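Transcriptional regulator (Enterococcus faecalis, PDB 3QFI) is of unknown detailed function but belongs to the LytR-CpsA-Psr family, a group of alpha/beta proteins. Local coordinates at residues 58-66 with 166-177; 248-256 with 267-276. One frame throughout, in Å; residues are numbered along the deposited sequence.

Contacts 1 and 2 illustrate how the chemistry of a helix face follows its place in the fold. Contact 1 lies near the middle of the chain, where helix 166-184 packs on strand 56-62 of the mixed sheet; contact 2, about 21 Å away between centres, pairs helix 249-262 with helix 269-280 towards the periphery. No helix or strand is common to both, though strand 243-247, which leads into the first helix of contact 2, touches Asp63, Asp65 and Ile66. The first contact mixes a methionine-valine end, a serine-arginine bond and a charged end of aspartates and arginines; the second combines a tyrosine laid against an aliphatic stem with an aspartate inserted between side chains.

Contact 1: 58-66 with 166-177; sequences TMISLDRDI and DVGRQRRQREVV
Met59 and Ser61 face Arg174 and Gln170 where strand 58-62 and helix 166-177 run roughly antiparallel, their axes at 143° and 9.0 Å apart at closest approach. This is the helix-on-sheet packing of an alpha/beta fold: Met59 and Ser61 point to the helix, while Ile60 and Leu62 turn away and touch strand 44-51. At the apolar end, the methionine chain extends past Arg174 and then bends at chi3 (117°), which carries CE to Val177 CG1, 3.3 Å away. Arg174 slides past it in the opposite direction, CG and CD passing alongside Ser61 OG, and a bend at chi3 turns NH1 back to that hydroxyl. Arg174 NH1 donates to Ser61 OG at 3.1 Å, almost straight at 173° and within the guanidinium plane. The extended Gln170 chain lies along the serine, its OE1 3.4 Å from Ser61 CB. Toward Asp63 the contact becomes charged. Asp63 OD1 accepts from Asp65 N in an Asx turn, and Asp65 forms a salt bridge with Lys78. The guanidinium groups of Arg64 and Arg169 stand nearly perpendicular; Arg159 lies close to both. Asp63 OD2 lies 2.8 Å from Asp166 OD1, the two side chains crossing at about a right angle.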
loop_
_atom_site.group_PDB
_atom_site.type_symbol
_atom_site.label_atom_id
_atom_site.label_comp_id
_atom_site.label_asym_id
_atom_site.label_seq_id
_atom_site.Cartn_x
_atom_site.Cartn_y
_atom_site.Cartn_z
ATOM N N THR A 58 7.770 -1.201 -6.835
ATOM C CA THR A 58 6.428 -1.595 -7.216
ATOM C C THR A 58 5.465 -1.414 -6.050
ATOM O O THR A 58 5.616 -2.044 -4.994
ATOM C CB THR A 58 6.431 -3.064 -7.643
ATOM O OG1 THR A 58 7.593 -3.320 -8.442
ATOM C CG2 THR A 58 5.196 -3.400 -8.437
ATOM N N MET A 59 4.488 -0.535 -6.255
ATOM C CA MET A 59 3.459 -0.237 -5.267
ATOM C C MET A 59 2.334 -1.226 -5.495
ATOM O O MET A 59 2.118 -1.696 -6.612
ATOM C CB MET A 59 2.936 1.189 -5.445
ATOM C CG MET A 59 3.979 2.276 -5.223
ATOM S SD MET A 59 3.294 3.937 -5.530
ATOM C CE MET A 59 3.450 4.673 -3.912
ATOM N N ILE A 60 1.610 -1.534 -4.434
ATOM C CA ILE A 60 0.537 -2.497 -4.529
ATOM C C ILE A 60 -0.570 -2.115 -3.566
ATOM O O ILE A 60 -0.409 -2.189 -2.355
ATOM C CB ILE A 60 1.066 -3.934 -4.198
ATOM C CG1 ILE A 60 0.896 -4.859 -5.394
ATOM C CG2 ILE A 60 0.314 -4.527 -3.033
ATOM C CD1 ILE A 60 -0.544 -5.150 -5.751
ATOM N N SER A 61 -1.686 -1.674 -4.118
ATOM C CA SER A 61 -2.836 -1.307 -3.321
ATOM C C SER A 61 -3.585 -2.583 -2.977
ATOM O O SER A 61 -3.764 -3.452 -3.841
ATOM C CB SER A 61 -3.775 -0.420 -4.128
ATOM O OG SER A 61 -3.202 0.842 -4.413
ATOM N N LEU A 62 -4.019 -2.708 -1.727
ATOM C CA LEU A 62 -4.803 -3.873 -1.321
ATOM C C LEU A 62 -6.214 -3.402 -0.966
ATOM O O LEU A 62 -6.399 -2.612 -0.039
ATOM C CB LEU A 62 -4.163 -4.560 -0.112
ATOM C CG LEU A 62 -2.803 -5.195 -0.413
ATOM C CD1 LEU A 62 -2.074 -5.530 0.867
ATOM C CD2 LEU A 62 -3.018 -6.433 -1.262
ATOM N N ASP A 63 -7.203 -3.873 -1.715
ATOM C CA ASP A 63 -8.596 -3.510 -1.459
ATOM C C ASP A 63 -9.007 -4.089 -0.105
ATOM O O ASP A 63 -8.634 -5.209 0.227
ATOM C CB ASP A 63 -9.505 -4.065 -2.560
ATOM C CG ASP A 63 -10.942 -3.587 -2.432
ATOM O OD1 ASP A 63 -11.606 -3.881 -1.409
ATOM O OD2 ASP A 63 -11.418 -2.913 -3.368
ATOM N N ARG A 64 -9.769 -3.321 0.667
ATOM C CA ARG A 64 -10.215 -3.748 1.985
ATOM C C ARG A 64 -11.229 -4.886 1.935
ATOM O O ARG A 64 -11.403 -5.625 2.908
ATOM C CB ARG A 64 -10.823 -2.559 2.747
ATOM C CG ARG A 64 -12.126 -2.002 2.150
ATOM C CD ARG A 64 -12.659 -0.787 2.933
ATOM N NE ARG A 64 -11.736 0.344 2.834
ATOM C CZ ARG A 64 -11.940 1.558 3.351
ATOM N NH1 ARG A 64 -13.049 1.842 4.028
ATOM N NH2 ARG A 64 -11.019 2.500 3.177
ATOM N N ASP A 65 -11.906 -5.034 0.808
ATOM C CA ASP A 65 -12.903 -6.088 0.697
ATOM C C ASP A 65 -12.324 -7.421 0.230
ATOM O O ASP A 65 -13.055 -8.384 0.017
ATOM C CB ASP A 65 -14.014 -5.634 -0.247
ATOM C CG ASP A 65 -14.702 -4.369 0.237
ATOM O OD1 ASP A 65 -15.019 -3.497 -0.605
ATOM O OD2 ASP A 65 -14.937 -4.252 1.466
ATOM N N ILE A 66 -11.013 -7.496 0.074
ATOM C CA ILE A 66 -10.436 -8.746 -0.379
ATOM C C ILE A 66 -10.636 -9.860 0.648
ATOM O O ILE A 66 -10.427 -9.668 1.857
ATOM C CB ILE A 66 -8.951 -8.569 -0.724
ATOM C CG1 ILE A 66 -8.836 -7.561 -1.881
ATOM C CG2 ILE A 66 -8.335 -9.911 -1.087
ATOM C CD1 ILE A 66 -7.447 -7.385 -2.447
ATOM N N ASP A 166 -13.250 2.676 -5.431
ATOM C CA ASP A 166 -12.050 1.973 -4.990
ATOM C C ASP A 166 -10.854 2.140 -5.902
ATOM O O ASP A 166 -9.866 2.750 -5.518
ATOM C CB ASP A 166 -12.339 0.480 -4.836
ATOM C CG ASP A 166 -13.258 0.188 -3.683
ATOM O OD1 ASP A 166 -13.430 -1.008 -3.342
ATOM O OD2 ASP A 166 -13.808 1.161 -3.122
ATOM N N VAL A 167 -10.941 1.573 -7.100
ATOM C CA VAL A 167 -9.850 1.656 -8.067
ATOM C C VAL A 167 -9.326 3.075 -8.253
ATOM O O VAL A 167 -8.120 3.285 -8.359
ATOM C CB VAL A 167 -10.268 1.103 -9.449
ATOM C CG1 VAL A 167 -10.402 -0.410 -9.387
ATOM C CG2 VAL A 167 -11.580 1.745 -9.879
ATOM N N GLY A 168 -10.236 4.042 -8.304
ATOM C CA GLY A 168 -9.828 5.424 -8.459
ATOM C C GLY A 168 -9.116 5.887 -7.203
ATOM O O GLY A 168 -7.950 6.278 -7.247
ATOM N N ARG A 169 -9.815 5.837 -6.073
ATOM C CA ARG A 169 -9.232 6.237 -4.806
ATOM C C ARG A 169 -7.880 5.567 -4.569
ATOM O O ARG A 169 -6.947 6.214 -4.106
ATOM C CB ARG A 169 -10.194 5.908 -3.671
ATOM C CG ARG A 169 -9.597 6.039 -2.299
ATOM C CD ARG A 169 -10.687 5.979 -1.256
ATOM N NE ARG A 169 -10.144 5.615 0.044
ATOM C CZ ARG A 169 -10.611 6.072 1.199
ATOM N NH1 ARG A 169 -11.636 6.922 1.213
ATOM N NH2 ARG A 169 -10.055 5.679 2.338
ATOM N N GLN A 170 -7.781 4.279 -4.893
ATOM C CA GLN A 170 -6.534 3.525 -4.732
ATOM C C GLN A 170 -5.443 4.119 -5.635
ATOM O O GLN A 170 -4.302 4.319 -5.204
ATOM C CB GLN A 170 -6.751 2.029 -5.067
ATOM C CG GLN A 170 -7.568 1.225 -4.016
ATOM C CD GLN A 170 -7.927 -0.213 -4.464
ATOM O OE1 GLN A 170 -7.051 -1.014 -4.827
ATOM N NE2 GLN A 170 -9.221 -0.544 -4.419
ATOM N N ARG A 171 -5.796 4.412 -6.882
ATOM C CA ARG A 171 -4.843 4.994 -7.823
ATOM C C ARG A 171 -4.365 6.349 -7.287
ATOM O O ARG A 171 -3.182 6.649 -7.340
ATOM C CB ARG A 171 -5.504 5.130 -9.205
ATOM C CG ARG A 171 -4.850 6.111 -10.184
ATOM C CD ARG A 171 -3.465 5.681 -10.666
ATOM N NE ARG A 171 -2.414 5.841 -9.655
ATOM C CZ ARG A 171 -1.119 5.620 -9.881
ATOM N NH1 ARG A 171 -0.232 5.786 -8.905
ATOM N NH2 ARG A 171 -0.708 5.237 -11.088
ATOM N N ARG A 172 -5.282 7.155 -6.754
ATOM C CA ARG A 172 -4.921 8.457 -6.199
ATOM C C ARG A 172 -4.050 8.331 -4.945
ATOM O O ARG A 172 -3.158 9.151 -4.717
ATOM C CB ARG A 172 -6.175 9.276 -5.862
ATOM C CG ARG A 172 -6.691 10.119 -7.012
ATOM C CD ARG A 172 -7.902 10.986 -6.626
ATOM N NE ARG A 172 -9.173 10.255 -6.525
ATOM C CZ ARG A 172 -9.689 9.777 -5.395
ATOM N NH1 ARG A 172 -9.051 9.931 -4.244
ATOM N NH2 ARG A 172 -10.873 9.184 -5.408
ATOM N N GLN A 173 -4.304 7.322 -4.121
ATOM C CA GLN A 173 -3.500 7.141 -2.922
ATOM C C GLN A 173 -2.080 6.753 -3.299
ATOM O O GLN A 173 -1.124 7.145 -2.622
ATOM C CB GLN A 173 -4.117 6.080 -2.021
ATOM C CG GLN A 173 -5.367 6.579 -1.325
ATOM C CD GLN A 173 -6.076 5.503 -0.531
ATOM O OE1 GLN A 173 -7.077 5.776 0.134
ATOM N NE2 GLN A 173 -5.570 4.269 -0.599
ATOM N N ARG A 174 -1.939 6.000 -4.391
ATOM C CA ARG A 174 -0.614 5.581 -4.843
ATOM C C ARG A 174 0.129 6.751 -5.481
ATOM O O ARG A 174 1.360 6.817 -5.433
ATOM C CB ARG A 174 -0.698 4.431 -5.862
ATOM C CG ARG A 174 -1.387 3.173 -5.366
ATOM C CD ARG A 174 -1.076 1.958 -6.256
ATOM N NE ARG A 174 -1.458 2.093 -7.665
ATOM C CZ ARG A 174 -2.668 1.833 -8.164
ATOM N NH1 ARG A 174 -3.657 1.425 -7.374
ATOM N NH2 ARG A 174 -2.880 1.936 -9.473
ATOM N N GLU A 175 -0.617 7.675 -6.078
ATOM C CA GLU A 175 0.008 8.821 -6.717
ATOM C C GLU A 175 0.596 9.718 -5.625
ATOM O O GLU A 175 1.728 10.186 -5.735
ATOM C CB GLU A 175 -1.018 9.583 -7.557
ATOM C CG GLU A 175 -0.385 10.585 -8.512
ATOM C CD GLU A 175 -1.406 11.404 -9.293
ATOM O OE1 GLU A 175 -0.978 12.214 -10.146
ATOM O OE2 GLU A 175 -2.626 11.241 -9.054
ATOM N N VAL A 176 -0.173 9.923 -4.559
ATOM C CA VAL A 176 0.258 10.736 -3.433
ATOM C C VAL A 176 1.532 10.160 -2.822
ATOM O O VAL A 176 2.543 10.851 -2.731
ATOM C CB VAL A 176 -0.865 10.822 -2.358
ATOM C CG1 VAL A 176 -0.346 11.458 -1.072
ATOM C CG2 VAL A 176 -2.026 11.637 -2.902
ATOM N N VAL A 177 1.495 8.898 -2.409
ATOM C CA VAL A 177 2.671 8.271 -1.814
ATOM C C VAL A 177 3.847 8.275 -2.779
ATOM O O VAL A 177 5.002 8.348 -2.360
ATOM C CB VAL A 177 2.382 6.806 -1.393
ATOM C CG1 VAL A 177 3.675 6.109 -0.965
ATOM C CG2 VAL A 177 1.368 6.784 -0.253
#

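Contact 2: 248-256 with 267-276; sequences DPNSLYKTQ and EHASEREKDL
Tyr253 lies across Arg272 where helices 249-256 and 269-276 pack as an antiparallel alpha-alpha hairpin, with axes 8.6 Å apart at 150°. A chi1 of -177° swings the ring of Tyr253 out over the second helix. Tyr253 CB starts 3.6 Å from Asp275 OD2. Over one face of the ring sits Arg272 CB, 3.7 Å from the centroid and 7° off the normal, a CH-pi contact. The arginine stem continues over that face, with Arg272 CD above Tyr253 CD2, and Arg272 NH1 lies near Tyr253 CE2. Along the other side of the ring, Tyr253 CE1 approaches His268 O at 3.6 Å. At the tip, OH is directed to Glu267 OE2 near the ring plane, although crowding in the model makes the exact position of this hydroxyl doubtful. At the root of the tyrosine, Asp275 fits as a knob among Pro249, Leu252, Tyr253 and Gln256, its backbone O 3.3 Å from Pro249 CB. The tyrosine thus offers its face to the aliphatic stem of an arginine, and perhaps its hydroxyl to an acid, while in the buried seam of the hairpin a carboxylate rather than an apolar group fills the hole.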
loop_
_atom_site.group_PDB
_atom_site.type_symbol
_atom_site.label_atom_id
_atom_site.label_comp_id
_atom_site.label_asym_id
_atom_site.label_seq_id
_atom_site.Cartn_x
_atom_site.Cartn_y
_atom_site.Cartn_z
ATOM N N ASP A 248 -8.921 -13.477 -8.375
ATOM C CA ASP A 248 -8.740 -14.501 -9.385
ATOM C C ASP A 248 -7.440 -15.174 -8.980
ATOM O O ASP A 248 -6.409 -14.531 -8.870
ATOM C CB ASP A 248 -8.620 -13.896 -10.779
ATOM C CG ASP A 248 -8.388 -14.956 -11.835
ATOM O OD1 ASP A 248 -7.306 -15.583 -11.796
ATOM O OD2 ASP A 248 -9.283 -15.176 -12.689
ATOM N N PRO A 249 -7.479 -16.484 -8.755
ATOM C CA PRO A 249 -6.277 -17.211 -8.347
ATOM C C PRO A 249 -5.090 -17.167 -9.314
ATOM O O PRO A 249 -3.946 -16.998 -8.889
ATOM C CB PRO A 249 -6.803 -18.624 -8.128
ATOM C CG PRO A 249 -7.879 -18.736 -9.171
ATOM C CD PRO A 249 -8.597 -17.410 -9.008
ATOM N N ASN A 250 -5.373 -17.289 -10.602
ATOM C CA ASN A 250 -4.342 -17.313 -11.602
ATOM C C ASN A 250 -3.723 -15.864 -11.776
ATOM O O ASN A 250 -2.528 -15.673 -11.955
ATOM C CB ASN A 250 -4.833 -18.185 -12.832
ATOM C CG ASN A 250 -4.441 -17.594 -14.150
ATOM O OD1 ASN A 250 -4.606 -16.349 -14.381
ATOM N ND2 ASN A 250 -3.885 -18.445 -15.056
ATOM N N SER A 251 -4.548 -14.839 -11.606
ATOM C CA SER A 251 -4.012 -13.480 -11.668
ATOM C C SER A 251 -3.217 -13.235 -10.379
ATOM O O SER A 251 -2.234 -12.486 -10.384
ATOM C CB SER A 251 -5.125 -12.436 -11.767
ATOM O OG SER A 251 -4.622 -11.153 -11.437
ATOM N N LEU A 252 -3.649 -13.887 -9.291
ATOM C CA LEU A 252 -3.008 -13.792 -7.974
ATOM C C LEU A 252 -1.604 -14.387 -8.018
ATOM O O LEU A 252 -0.648 -13.791 -7.522
ATOM C CB LEU A 252 -3.810 -14.558 -6.906
ATOM C CG LEU A 252 -3.733 -14.097 -5.430
ATOM C CD1 LEU A 252 -4.090 -15.236 -4.479
ATOM C CD2 LEU A 252 -2.340 -13.586 -5.111
ATOM N N TYR A 253 -1.487 -15.583 -8.589
ATOM C CA TYR A 253 -0.188 -16.237 -8.671
ATOM C C TYR A 253 0.790 -15.385 -9.443
ATOM O O TYR A 253 1.921 -15.192 -9.015
ATOM C CB TYR A 253 -0.290 -17.620 -9.333
ATOM C CG TYR A 253 1.036 -18.376 -9.362
ATOM C CD1 TYR A 253 1.812 -18.508 -8.206
ATOM C CD2 TYR A 253 1.523 -18.938 -10.539
ATOM C CE1 TYR A 253 3.029 -19.168 -8.222
ATOM C CE2 TYR A 253 2.750 -19.613 -10.564
ATOM C CZ TYR A 253 3.497 -19.717 -9.397
ATOM O OH TYR A 253 4.718 -20.353 -9.409
ATOM N N LYS A 254 0.353 -14.872 -10.584
ATOM C CA LYS A 254 1.217 -14.040 -11.410
ATOM C C LYS A 254 1.718 -12.847 -10.578
ATOM O O LYS A 254 2.907 -12.532 -10.573
ATOM C CB LYS A 254 0.447 -13.568 -12.650
ATOM C CG LYS A 254 1.229 -12.621 -13.543
ATOM C CD LYS A 254 0.344 -12.008 -14.605
ATOM C CE LYS A 254 1.074 -10.873 -15.281
ATOM N NZ LYS A 254 1.480 -9.824 -14.291
ATOM N N THR A 255 0.811 -12.196 -9.864
ATOM C CA THR A 255 1.185 -11.069 -9.023
ATOM C C THR A 255 2.213 -11.478 -7.971
ATOM O O THR A 255 3.182 -10.764 -7.731
ATOM C CB THR A 255 -0.013 -10.525 -8.280
ATOM O OG1 THR A 255 -1.031 -10.168 -9.217
ATOM C CG2 THR A 255 0.384 -9.308 -7.450
ATOM N N GLN A 256 1.975 -12.619 -7.334
ATOM C CA GLN A 256 2.871 -13.144 -6.308
ATOM C C GLN A 256 4.249 -13.427 -6.847
ATOM O O GLN A 256 5.255 -13.085 -6.235
ATOM C CB GLN A 256 2.322 -14.446 -5.720
ATOM C CG GLN A 256 1.216 -14.254 -4.713
ATOM C CD GLN A 256 0.466 -15.524 -4.460
ATOM O OE1 GLN A 256 -0.328 -15.614 -3.531
ATOM N NE2 GLN A 256 0.704 -16.522 -5.298
ATOM N N GLU A 267 10.264 -18.490 -8.041
ATOM C CA GLU A 267 8.866 -18.832 -8.197
ATOM C C GLU A 267 8.449 -19.861 -7.140
ATOM O O GLU A 267 9.209 -20.764 -6.804
ATOM C CB GLU A 267 8.633 -19.393 -9.593
ATOM C CG GLU A 267 7.181 -19.449 -9.963
ATOM C CD GLU A 267 6.938 -20.107 -11.301
ATOM O OE1 GLU A 267 7.455 -19.594 -12.320
ATOM O OE2 GLU A 267 6.235 -21.143 -11.329
ATOM N N HIS A 268 7.241 -19.715 -6.610
ATOM C CA HIS A 268 6.738 -20.635 -5.596
ATOM C C HIS A 268 5.522 -21.387 -6.117
ATOM O O HIS A 268 4.419 -21.203 -5.615
ATOM C CB HIS A 268 6.344 -19.874 -4.336
ATOM C CG HIS A 268 6.202 -20.749 -3.137
ATOM N ND1 HIS A 268 5.745 -20.284 -1.923
ATOM C CD2 HIS A 268 6.512 -22.052 -2.947
ATOM C CE1 HIS A 268 5.784 -21.262 -1.037
ATOM N NE2 HIS A 268 6.247 -22.346 -1.632
ATOM N N ALA A 269 5.738 -22.233 -7.122
ATOM C CA ALA A 269 4.680 -23.015 -7.758
ATOM C C ALA A 269 3.676 -23.641 -6.801
ATOM O O ALA A 269 2.522 -23.875 -7.154
ATOM C CB ALA A 269 5.296 -24.094 -8.626
ATOM N N SER A 270 4.129 -23.927 -5.594
ATOM C CA SER A 270 3.272 -24.522 -4.581
ATOM C C SER A 270 2.169 -23.544 -4.186
ATOM O O SER A 270 1.094 -23.948 -3.741
ATOM C CB SER A 270 4.115 -24.898 -3.358
ATOM O OG SER A 270 3.319 -25.430 -2.328
ATOM N N GLU A 271 2.422 -22.257 -4.379
ATOM C CA GLU A 271 1.443 -21.240 -4.001
ATOM C C GLU A 271 0.298 -21.150 -5.000
ATOM O O GLU A 271 -0.792 -20.662 -4.698
ATOM C CB GLU A 271 2.115 -19.870 -3.866
ATOM C CG GLU A 271 1.357 -18.900 -2.975
ATOM C CD GLU A 271 1.391 -19.310 -1.516
ATOM O OE1 GLU A 271 2.189 -20.206 -1.167
ATOM O OE2 GLU A 271 0.629 -18.730 -0.715
ATOM N N ARG A 272 0.562 -21.608 -6.202
ATOM C CA ARG A 272 -0.448 -21.598 -7.227
ATOM C C ARG A 272 -1.554 -22.589 -6.818
ATOM O O ARG A 272 -2.745 -22.295 -6.946
ATOM C CB ARG A 272 0.222 -21.969 -8.550
ATOM C CG ARG A 272 -0.663 -22.558 -9.594
ATOM C CD ARG A 272 -1.251 -21.496 -10.459
ATOM N NE ARG A 272 -1.539 -22.030 -11.783
ATOM C CZ ARG A 272 -0.614 -22.499 -12.618
ATOM N NH1 ARG A 272 0.669 -22.501 -12.267
ATOM N NH2 ARG A 272 -0.973 -22.969 -13.810
ATOM N N GLU A 273 -1.179 -23.747 -6.288
ATOM C CA GLU A 273 -2.197 -24.711 -5.893
ATOM C C GLU A 273 -3.008 -24.149 -4.716
ATOM O O GLU A 273 -4.210 -24.395 -4.599
ATOM C CB GLU A 273 -1.551 -26.041 -5.509
ATOM C CG GLU A 273 -0.274 -26.341 -6.276
ATOM C CD GLU A 273 -0.487 -26.445 -7.775
ATOM O OE1 GLU A 273 -1.663 -26.481 -8.203
ATOM O OE2 GLU A 273 0.518 -26.506 -8.525
ATOM N N LYS A 274 -2.353 -23.393 -3.842
ATOM C CA LYS A 274 -3.055 -22.803 -2.707
ATOM C C LYS A 274 -4.026 -21.715 -3.183
ATOM O O LYS A 274 -5.175 -21.704 -2.781
ATOM C CB LYS A 274 -2.038 -22.244 -1.715
ATOM C CG LYS A 274 -2.617 -21.390 -0.620
ATOM C CD LYS A 274 -1.525 -21.026 0.371
ATOM C CE LYS A 274 -1.986 -19.956 1.360
ATOM N NZ LYS A 274 -2.030 -18.591 0.749
ATOM N N ASP A 275 -3.578 -20.813 -4.055
ATOM C CA ASP A 275 -4.456 -19.756 -4.556
ATOM C C ASP A 275 -5.730 -20.305 -5.187
ATOM O O ASP A 275 -6.814 -19.758 -5.001
ATOM C CB ASP A 275 -3.747 -18.916 -5.606
ATOM C CG ASP A 275 -2.431 -18.408 -5.133
ATOM O OD1 ASP A 275 -2.265 -18.269 -3.896
ATOM O OD2 ASP A 275 -1.561 -18.139 -5.998
ATOM N N LEU A 276 -5.576 -21.373 -5.958
ATOM C CA LEU A 276 -6.690 -22.013 -6.641
ATOM C C LEU A 276 -7.649 -22.658 -5.634
ATOM O O LEU A 276 -8.865 -22.480 -5.727
ATOM C CB LEU A 276 -6.141 -23.053 -7.629
ATOM C CG LEU A 276 -7.115 -23.931 -8.418
ATOM C CD1 LEU A 276 -8.007 -23.067 -9.295
ATOM C CD2 LEU A 276 -6.327 -24.912 -9.284
#